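PDB 4BGV: malate dehydrogenase from Picrophilus torridus, which probably catalyses the reversible NAD-dependent oxidation of malate to oxaloacetate, a step of the tricarboxylic acid cycle. Local coordinates for residues A65-Y70 and G108-K113; T159-E164 and D200-E205. All coordinates share one frame; numbering follows the deposited sequence.

Contact 1. Residues A65-Y70 and G108-K113; sequences ADESKY and GEAIKK
The 3-10 segment that starts at E67 lies beside helical residues G108-K113 with its closest backbone approach at Y70 and A110, whose CA atoms are 6.8 Å apart. A110 points its CB over one face of the Y70 ring in a CH-pi contact, 4.2 Å from the ring centroid and 26° off the ring normal. The methyl sits off-centre on the CD2 side; Y70 CD2, at 3.8 Å from A110 CB, is its nearest ring atom. In Y70, chi1 (-83°, CG anti to the carbonyl carbon) carries the ring to the helix, and chi2 (-62°) turns its face to the methyl. Both residues are buried in the Rossmann-type NAD-binding domain, where the loop after strand 59-63 packs on helix 93-114; the Y70 side chain lies about 7 Å from that of G9, a probable NAD-binding residue. At the exposed border E67 bends at chi2 and brings OE1 to 4.1 Å from A110 CB. An Asx turn at D66 leads into the 3-10 segment: D66 OD1 accepts from S68 N at 2.9 Å on its anti side and from S68 OG above the carboxylate plane, two bonds that grip one oxygen.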
ATOM      1  N   ALA A  65     -32.788 -10.377  10.358  1.00 17.88           N
ATOM      2  CA  ALA A  65     -34.098 -11.044  10.372  1.00 20.25           C
ATOM      3  C   ALA A  65     -35.016 -10.339  11.368  1.00 24.62           C
ATOM      4  O   ALA A  65     -36.208 -10.152  11.110  1.00 22.56           O
ATOM      5  CB  ALA A  65     -33.958 -12.518  10.728  1.00 21.07           C
ATOM      6  N   ASP A  66     -34.448  -9.947  12.507  1.00 21.87           N
ATOM      7  CA  ASP A  66     -35.108  -9.000  13.383  1.00 22.61           C
ATOM      8  C   ASP A  66     -34.467  -7.634  13.167  1.00 20.91           C
ATOM      9  O   ASP A  66     -33.242  -7.488  13.248  1.00 18.93           O
ATOM     10  CB  ASP A  66     -34.990  -9.414  14.845  1.00 24.22           C
ATOM     11  CG  ASP A  66     -35.952  -8.654  15.734  1.00 27.43           C
ATOM     12  OD1 ASP A  66     -35.703  -7.459  16.004  1.00 24.71           O
ATOM     13  OD2 ASP A  66     -36.972  -9.241  16.154  1.00 29.81           O
ATOM     14  N   GLU A  67     -35.292  -6.634  12.891  1.00 21.92           N
ATOM     15  CA  GLU A  67     -34.774  -5.307  12.581  1.00 23.11           C
ATOM     16  C   GLU A  67     -34.075  -4.611  13.753  1.00 21.96           C
ATOM     17  O   GLU A  67     -33.309  -3.669  13.547  1.00 17.69           O
ATOM     18  CB  GLU A  67     -35.860  -4.424  11.955  1.00 30.17           C
ATOM     19  CG  GLU A  67     -36.221  -4.870  10.543  1.00 40.28           C
ATOM     20  CD  GLU A  67     -36.599  -3.716   9.628  1.00 49.98           C
ATOM     21  OE1 GLU A  67     -36.663  -2.565  10.113  1.00 54.13           O
ATOM     22  OE2 GLU A  67     -36.827  -3.963   8.419  1.00 49.50           O
ATOM     23  N   SER A  68     -34.318  -5.080  14.976  1.00 17.95           N
ATOM     24  CA  SER A  68     -33.658  -4.490  16.134  1.00 21.48           C
ATOM     25  C   SER A  68     -32.124  -4.529  16.007  1.00 21.17           C
ATOM     26  O   SER A  68     -31.424  -3.683  16.562  1.00 20.66           O
ATOM     27  CB  SER A  68     -34.102  -5.179  17.421  1.00 23.06           C
ATOM     28  OG  SER A  68     -33.714  -6.543  17.420  1.00 28.82           O
ATOM     29  N   LYS A  69     -31.608  -5.507  15.267  1.00 20.42           N
ATOM     30  CA  LYS A  69     -30.159  -5.599  15.037  1.00 19.23           C
ATOM     31  C   LYS A  69     -29.571  -4.404  14.291  1.00 16.43           C
ATOM     32  O   LYS A  69     -28.370  -4.141  14.385  1.00 15.19           O
ATOM     33  CB  LYS A  69     -29.802  -6.902  14.327  1.00 20.04           C
ATOM     34  CG  LYS A  69     -29.775  -8.102  15.280  1.00 32.10           C
ATOM     35  CD  LYS A  69     -28.498  -8.107  16.090  1.00 32.96           C
ATOM     36  CE  LYS A  69     -28.669  -8.898  17.372  1.00 39.62           C
ATOM     37  NZ  LYS A  69     -29.372 -10.188  17.122  1.00 42.88           N
ATOM     38  N   TYR A  70     -30.397  -3.671  13.550  1.00 13.66           N
ATOM     39  CA  TYR A  70     -29.908  -2.468  12.868  1.00 12.01           C
ATOM     40  C   TYR A  70     -29.435  -1.408  13.864  1.00 17.39           C
ATOM     41  O   TYR A  70     -28.778  -0.449  13.480  1.00 14.57           O
ATOM     42  CB  TYR A  70     -30.986  -1.869  11.963  1.00 13.75           C
ATOM     43  CG  TYR A  70     -31.094  -2.500  10.594  1.00 15.56           C
ATOM     44  CD1 TYR A  70     -30.033  -2.446   9.700  1.00 14.02           C
ATOM     45  CD2 TYR A  70     -32.269  -3.115  10.183  1.00 15.74           C
ATOM     46  CE1 TYR A  70     -30.136  -2.998   8.438  1.00 18.31           C
ATOM     47  CE2 TYR A  70     -32.384  -3.662   8.918  1.00 18.26           C
ATOM     48  CZ  TYR A  70     -31.317  -3.602   8.053  1.00 19.51           C
ATOM     49  OH  TYR A  70     -31.421  -4.150   6.797  1.00 20.64           O
ATOM     50  N   GLY A 108     -34.338   2.513   4.461  1.00 14.17           N
ATOM     51  CA  GLY A 108     -34.266   3.927   4.802  1.00 13.99           C
ATOM     52  C   GLY A 108     -34.952   4.254   6.116  1.00 13.47           C
ATOM     53  O   GLY A 108     -34.495   5.115   6.878  1.00 12.43           O
ATOM     54  N   GLU A 109     -36.058   3.564   6.387  1.00 12.44           N
ATOM     55  CA  GLU A 109     -36.743   3.716   7.672  1.00 16.34           C
ATOM     56  C   GLU A 109     -35.891   3.233   8.843  1.00 14.93           C
ATOM     57  O   GLU A 109     -35.868   3.865   9.896  1.00 15.54           O
ATOM     58  CB  GLU A 109     -38.124   3.037   7.644  1.00 14.29           C
ATOM     59  CG  GLU A 109     -39.123   3.867   6.816  1.00 16.38           C
ATOM     60  CD  GLU A 109     -40.344   3.089   6.365  1.00 24.91           C
ATOM     61  OE1 GLU A 109     -40.420   1.863   6.626  1.00 25.16           O
ATOM     62  OE2 GLU A 109     -41.229   3.715   5.741  1.00 22.97           O
ATOM     63  N   ALA A 110     -35.184   2.122   8.652  1.00 15.99           N
ATOM     64  CA  ALA A 110     -34.250   1.636   9.663  1.00 15.68           C
ATOM     65  C   ALA A 110     -33.074   2.596   9.874  1.00 14.50           C
ATOM     66  O   ALA A 110     -32.621   2.789  10.998  1.00 12.83           O
ATOM     67  CB  ALA A 110     -33.743   0.227   9.311  1.00 13.33           C
ATOM     68  N   ILE A 111     -32.573   3.187   8.794  1.00 13.63           N
ATOM     69  CA  ILE A 111     -31.494   4.166   8.907  1.00 15.51           C
ATOM     70  C   ILE A 111     -31.945   5.407   9.685  1.00 15.39           C
ATOM     71  O   ILE A 111     -31.216   5.921  10.538  1.00 14.76           O
ATOM     72  CB  ILE A 111     -30.955   4.578   7.513  1.00 13.04           C
ATOM     73  CG1 ILE A 111     -30.203   3.409   6.859  1.00 12.53           C
ATOM     74  CG2 ILE A 111     -30.056   5.792   7.631  1.00 14.05           C
ATOM     75  CD1 ILE A 111     -29.931   3.608   5.346  1.00 16.81           C
ATOM     76  N   LYS A 112     -33.153   5.878   9.396  1.00 17.65           N
ATOM     77  CA  LYS A 112     -33.701   7.023  10.109  1.00 17.02           C
ATOM     78  C   LYS A 112     -33.822   6.725  11.597  1.00 18.23           C
ATOM     79  O   LYS A 112     -33.536   7.573  12.440  1.00 16.13           O
ATOM     80  CB  LYS A 112     -35.072   7.390   9.549  1.00 16.92           C
ATOM     81  CG  LYS A 112     -35.744   8.542  10.283  1.00 20.37           C
ATOM     82  CD  LYS A 112     -37.121   8.804   9.712  1.00 25.33           C
ATOM     83  CE  LYS A 112     -37.694  10.106  10.254  1.00 33.27           C
ATOM     84  NZ  LYS A 112     -38.900  10.520   9.490  1.00 42.14           N
ATOM     85  N   LYS A 113     -34.239   5.505  11.911  1.00 15.91           N
ATOM     86  CA  LYS A 113     -34.451   5.106  13.297  1.00 16.78           C
ATOM     87  C   LYS A 113     -33.147   4.902  14.066  1.00 17.58           C
ATOM     88  O   LYS A 113     -33.053   5.273  15.239  1.00 19.28           O
ATOM     89  CB  LYS A 113     -35.287   3.827  13.363  1.00 15.96           C
ATOM     90  CG  LYS A 113     -35.554   3.322  14.790  1.00 21.33           C
ATOM     91  CD  LYS A 113     -36.469   2.123  14.765  1.00 23.22           C
ATOM     92  CE  LYS A 113     -36.905   1.714  16.169  1.00 29.79           C
ATOM     93  NZ  LYS A 113     -37.879   0.589  16.089  1.00 35.24           N
TER

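Contact 2. Residues T159-E164 and D200-E205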
ATOM      1  N   THR A 159     -10.559   0.748 -18.425  1.00  8.44           N
ATOM      2  CA  THR A 159      -9.923  -0.550 -18.661  1.00  8.71           C
ATOM      3  C   THR A 159      -9.855  -0.834 -20.167  1.00 10.33           C
ATOM      4  O   THR A 159      -8.800  -1.205 -20.689  1.00  8.88           O
ATOM      5  CB  THR A 159     -10.695  -1.684 -17.964  1.00 11.27           C
ATOM      6  OG1 THR A 159     -10.728  -1.437 -16.549  1.00  9.11           O
ATOM      7  CG2 THR A 159     -10.044  -3.039 -18.241  1.00  9.00           C
ATOM      8  N   PHE A 160     -10.979  -0.628 -20.860  1.00 10.21           N
ATOM      9  CA  PHE A 160     -11.082  -0.927 -22.287  1.00  9.47           C
ATOM     10  C   PHE A 160     -10.157  -0.026 -23.117  1.00 12.22           C
ATOM     11  O   PHE A 160      -9.479  -0.490 -24.058  1.00  9.75           O
ATOM     12  CB  PHE A 160     -12.532  -0.786 -22.772  1.00 11.54           C
ATOM     13  CG  PHE A 160     -13.539  -1.607 -21.985  1.00 10.61           C
ATOM     14  CD1 PHE A 160     -13.185  -2.822 -21.407  1.00  9.96           C
ATOM     15  CD2 PHE A 160     -14.850  -1.159 -21.841  1.00 11.12           C
ATOM     16  CE1 PHE A 160     -14.124  -3.578 -20.687  1.00 10.67           C
ATOM     17  CE2 PHE A 160     -15.794  -1.902 -21.120  1.00 10.12           C
ATOM     18  CZ  PHE A 160     -15.428  -3.116 -20.542  1.00 10.18           C
ATOM     19  N   LEU A 161     -10.143   1.261 -22.784  1.00 10.30           N
ATOM     20  CA  LEU A 161      -9.269   2.215 -23.468  1.00 10.01           C
ATOM     21  C   LEU A 161      -7.793   1.869 -23.256  1.00  8.97           C
ATOM     22  O   LEU A 161      -6.990   1.893 -24.199  1.00  9.29           O
ATOM     23  CB  LEU A 161      -9.536   3.631 -22.957  1.00  9.65           C
ATOM     24  CG  LEU A 161     -10.840   4.307 -23.377  1.00  9.86           C
ATOM     25  CD1 LEU A 161     -11.033   5.604 -22.596  1.00  9.71           C
ATOM     26  CD2 LEU A 161     -10.809   4.597 -24.876  1.00 12.60           C
ATOM     27  N   ALA A 162      -7.435   1.562 -22.012  1.00  8.66           N
ATOM     28  CA  ALA A 162      -6.044   1.287 -21.683  1.00  8.59           C
ATOM     29  C   ALA A 162      -5.555   0.040 -22.408  1.00 12.23           C
ATOM     30  O   ALA A 162      -4.440   0.002 -22.916  1.00 11.00           O
ATOM     31  CB  ALA A 162      -5.878   1.134 -20.169  1.00  8.27           C
ATOM     32  N   GLN A 163      -6.402  -0.979 -22.493  1.00 10.04           N
ATOM     33  CA  GLN A 163      -5.981  -2.171 -23.202  1.00 14.52           C
ATOM     34  C   GLN A 163      -5.900  -1.927 -24.704  1.00 15.60           C
ATOM     35  O   GLN A 163      -5.026  -2.467 -25.367  1.00 14.18           O
ATOM     36  CB  GLN A 163      -6.852  -3.379 -22.838  1.00 18.57           C
ATOM     37  CG  GLN A 163      -6.693  -3.747 -21.341  1.00 21.76           C
ATOM     38  CD  GLN A 163      -6.690  -5.252 -21.060  1.00 30.64           C
ATOM     39  OE1 GLN A 163      -5.716  -5.803 -20.516  1.00 31.79           O
ATOM     40  NE2 GLN A 163      -7.791  -5.915 -21.397  1.00 21.40           N
ATOM     41  N   GLU A 164      -6.791  -1.091 -25.231  1.00 12.08           N
ATOM     42  CA  GLU A 164      -6.778  -0.817 -26.662  1.00 10.48           C
ATOM     43  C   GLU A 164      -5.533  -0.022 -27.067  1.00 13.48           C
ATOM     44  O   GLU A 164      -4.971  -0.249 -28.134  1.00 14.79           O
ATOM     45  CB  GLU A 164      -8.035  -0.066 -27.081  1.00 14.68           C
ATOM     46  CG  GLU A 164      -8.210   0.036 -28.587  1.00 15.65           C
ATOM     47  CD  GLU A 164      -8.596  -1.292 -29.205  1.00 22.03           C
ATOM     48  OE1 GLU A 164      -9.266  -2.100 -28.528  1.00 23.12           O
ATOM     49  OE2 GLU A 164      -8.214  -1.533 -30.360  1.00 24.53           O
ATOM     50  N   ASP A 200      -7.835  11.834 -30.703  1.00 14.14           N
ATOM     51  CA  ASP A 200      -6.567  11.962 -31.412  1.00 17.15           C
ATOM     52  C   ASP A 200      -5.803  10.646 -31.460  1.00 19.82           C
ATOM     53  O   ASP A 200      -4.803  10.550 -32.155  1.00 18.26           O
ATOM     54  CB  ASP A 200      -5.662  13.000 -30.741  1.00 19.89           C
ATOM     55  CG  ASP A 200      -6.240  14.397 -30.791  1.00 24.34           C
ATOM     56  OD1 ASP A 200      -7.218  14.608 -31.534  1.00 27.63           O
ATOM     57  OD2 ASP A 200      -5.720  15.280 -30.082  1.00 22.68           O
ATOM     58  N   LEU A 201      -6.264   9.643 -30.714  1.00 17.62           N
ATOM     59  CA  LEU A 201      -5.482   8.427 -30.510  1.00 14.14           C
ATOM     60  C   LEU A 201      -6.133   7.182 -31.120  1.00 14.52           C
ATOM     61  O   LEU A 201      -5.445   6.222 -31.451  1.00 18.65           O
ATOM     62  CB  LEU A 201      -5.237   8.212 -29.011  1.00 12.37           C
ATOM     63  CG  LEU A 201      -4.408   9.280 -28.281  1.00 14.71           C
ATOM     64  CD1 LEU A 201      -4.303   8.982 -26.789  1.00 11.47           C
ATOM     65  CD2 LEU A 201      -3.021   9.369 -28.905  1.00 18.38           C
ATOM     66  N   LEU A 202      -7.456   7.204 -31.250  1.00 16.13           N
ATOM     67  CA  LEU A 202      -8.216   6.055 -31.742  1.00 11.89           C
ATOM     68  C   LEU A 202      -9.215   6.490 -32.806  1.00 16.94           C
ATOM     69  O   LEU A 202      -9.744   7.597 -32.736  1.00 18.97           O
ATOM     70  CB  LEU A 202      -8.966   5.384 -30.586  1.00 13.98           C
ATOM     71  CG  LEU A 202      -8.165   4.598 -29.544  1.00 15.16           C
ATOM     72  CD1 LEU A 202      -9.029   4.247 -28.320  1.00 17.63           C
ATOM     73  CD2 LEU A 202      -7.584   3.340 -30.160  1.00 17.17           C
ATOM     74  N   PRO A 203      -9.485   5.613 -33.795  1.00 17.69           N
ATOM     75  CA  PRO A 203     -10.532   5.886 -34.788  1.00 18.78           C
ATOM     76  C   PRO A 203     -11.890   5.949 -34.100  1.00 19.25           C
ATOM     77  O   PRO A 203     -12.122   5.256 -33.110  1.00 16.86           O
ATOM     78  CB  PRO A 203     -10.473   4.669 -35.712  1.00 23.67           C
ATOM     79  CG  PRO A 203      -9.127   4.058 -35.475  1.00 21.86           C
ATOM     80  CD  PRO A 203      -8.772   4.356 -34.065  1.00 16.59           C
ATOM     81  N   ARG A 204     -12.773   6.796 -34.612  1.00 20.58           N
ATOM     82  CA  ARG A 204     -14.111   6.945 -34.050  1.00 26.95           C
ATOM     83  C   ARG A 204     -14.829   5.599 -33.918  1.00 21.67           C
ATOM     84  O   ARG A 204     -15.501   5.340 -32.916  1.00 22.19           O
ATOM     85  CB  ARG A 204     -14.921   7.926 -34.904  1.00 33.90           C
ATOM     86  CG  ARG A 204     -16.436   7.848 -34.749  1.00 44.22           C
ATOM     87  CD  ARG A 204     -16.909   8.145 -33.333  1.00 49.76           C
ATOM     88  NE  ARG A 204     -16.400   9.404 -32.804  1.00 54.27           N
ATOM     89  CZ  ARG A 204     -16.751   9.903 -31.624  1.00 56.32           C
ATOM     90  NH1 ARG A 204     -17.617   9.244 -30.861  1.00 57.18           N
ATOM     91  NH2 ARG A 204     -16.246  11.060 -31.209  1.00 53.54           N
ATOM     92  N   GLU A 205     -14.666   4.743 -34.919  1.00 20.97           N
ATOM     93  CA  GLU A 205     -15.308   3.433 -34.917  1.00 23.10           C
ATOM     94  C   GLU A 205     -14.916   2.632 -33.677  1.00 21.72           C
ATOM     95  O   GLU A 205     -15.770   2.006 -33.042  1.00 19.70           O
ATOM     96  CB  GLU A 205     -14.941   2.645 -36.170  1.00 33.85           C
ATOM     97  CG  GLU A 205     -16.095   1.849 -36.732  1.00 49.82           C
ATOM     98  CD  GLU A 205     -16.813   1.046 -35.664  1.00 61.82           C
ATOM     99  OE1 GLU A 205     -16.260   0.017 -35.230  1.00 63.44           O
ATOM    100  OE2 GLU A 205     -17.922   1.450 -35.246  1.00 68.27           O
TER
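L161 and E164, one turn apart on helix 150-165, both meet L202 in the alpha/beta C-terminal domain of the LDH/MDH fold, where this helix packs beside the loop that leads into helix 204-215. Being three residues apart, they bring one face of the helix to L202. Elsewhere on the segment F160 packs on I210, R213 and T214 of helix 204-215, while T159 and Q163 face P51 and L47 of a second subunit. L161 is the buried member of the contact. Its CB is not aimed straight at L202, but with CG anti to the carbonyl carbon (chi1 -72°) the fork of the side chain comes nearer, and CD2 reaches to 3.9 Å from L202 CD1, the two side chains crossing at a slant. V172 and A174 of strand 172-178 also pack against L161. E164 completes the segment at the exposed border. Its CG stands anti to the backbone N (chi1 -170°), which directs the aliphatic part of the chain toward L202, and the bend at chi2 (72°) turns the carboxylate aside; OE2 has a long, weak ion pair with K206. On the other segment L202 points its CB toward the helix and divides its isopropyl fork between the two residues, CD1 going to L161 and CD2 lying 3.7 Å from E164 CG.

Followed from the N terminus, the chain first makes contact 1, in which the loop after strand 59-63 is met by helix 93-114, closing an excursion of 37 residues that includes strand 78-81 of the parallel sheet. It then passes through strands 119-122 and 145-147 before helix 150-165 opens contact 2, which is closed 35 residues later, after strands 172-178, 184-193 and 196-197, at the entry to helix 204-215. The two loops are in series, neither nested nor crossed. Contact 1 belongs to the NAD-binding domain and contact 2 to the C-terminal domain, on opposite sides of the chain's centre, with their centres about 46 Å apart.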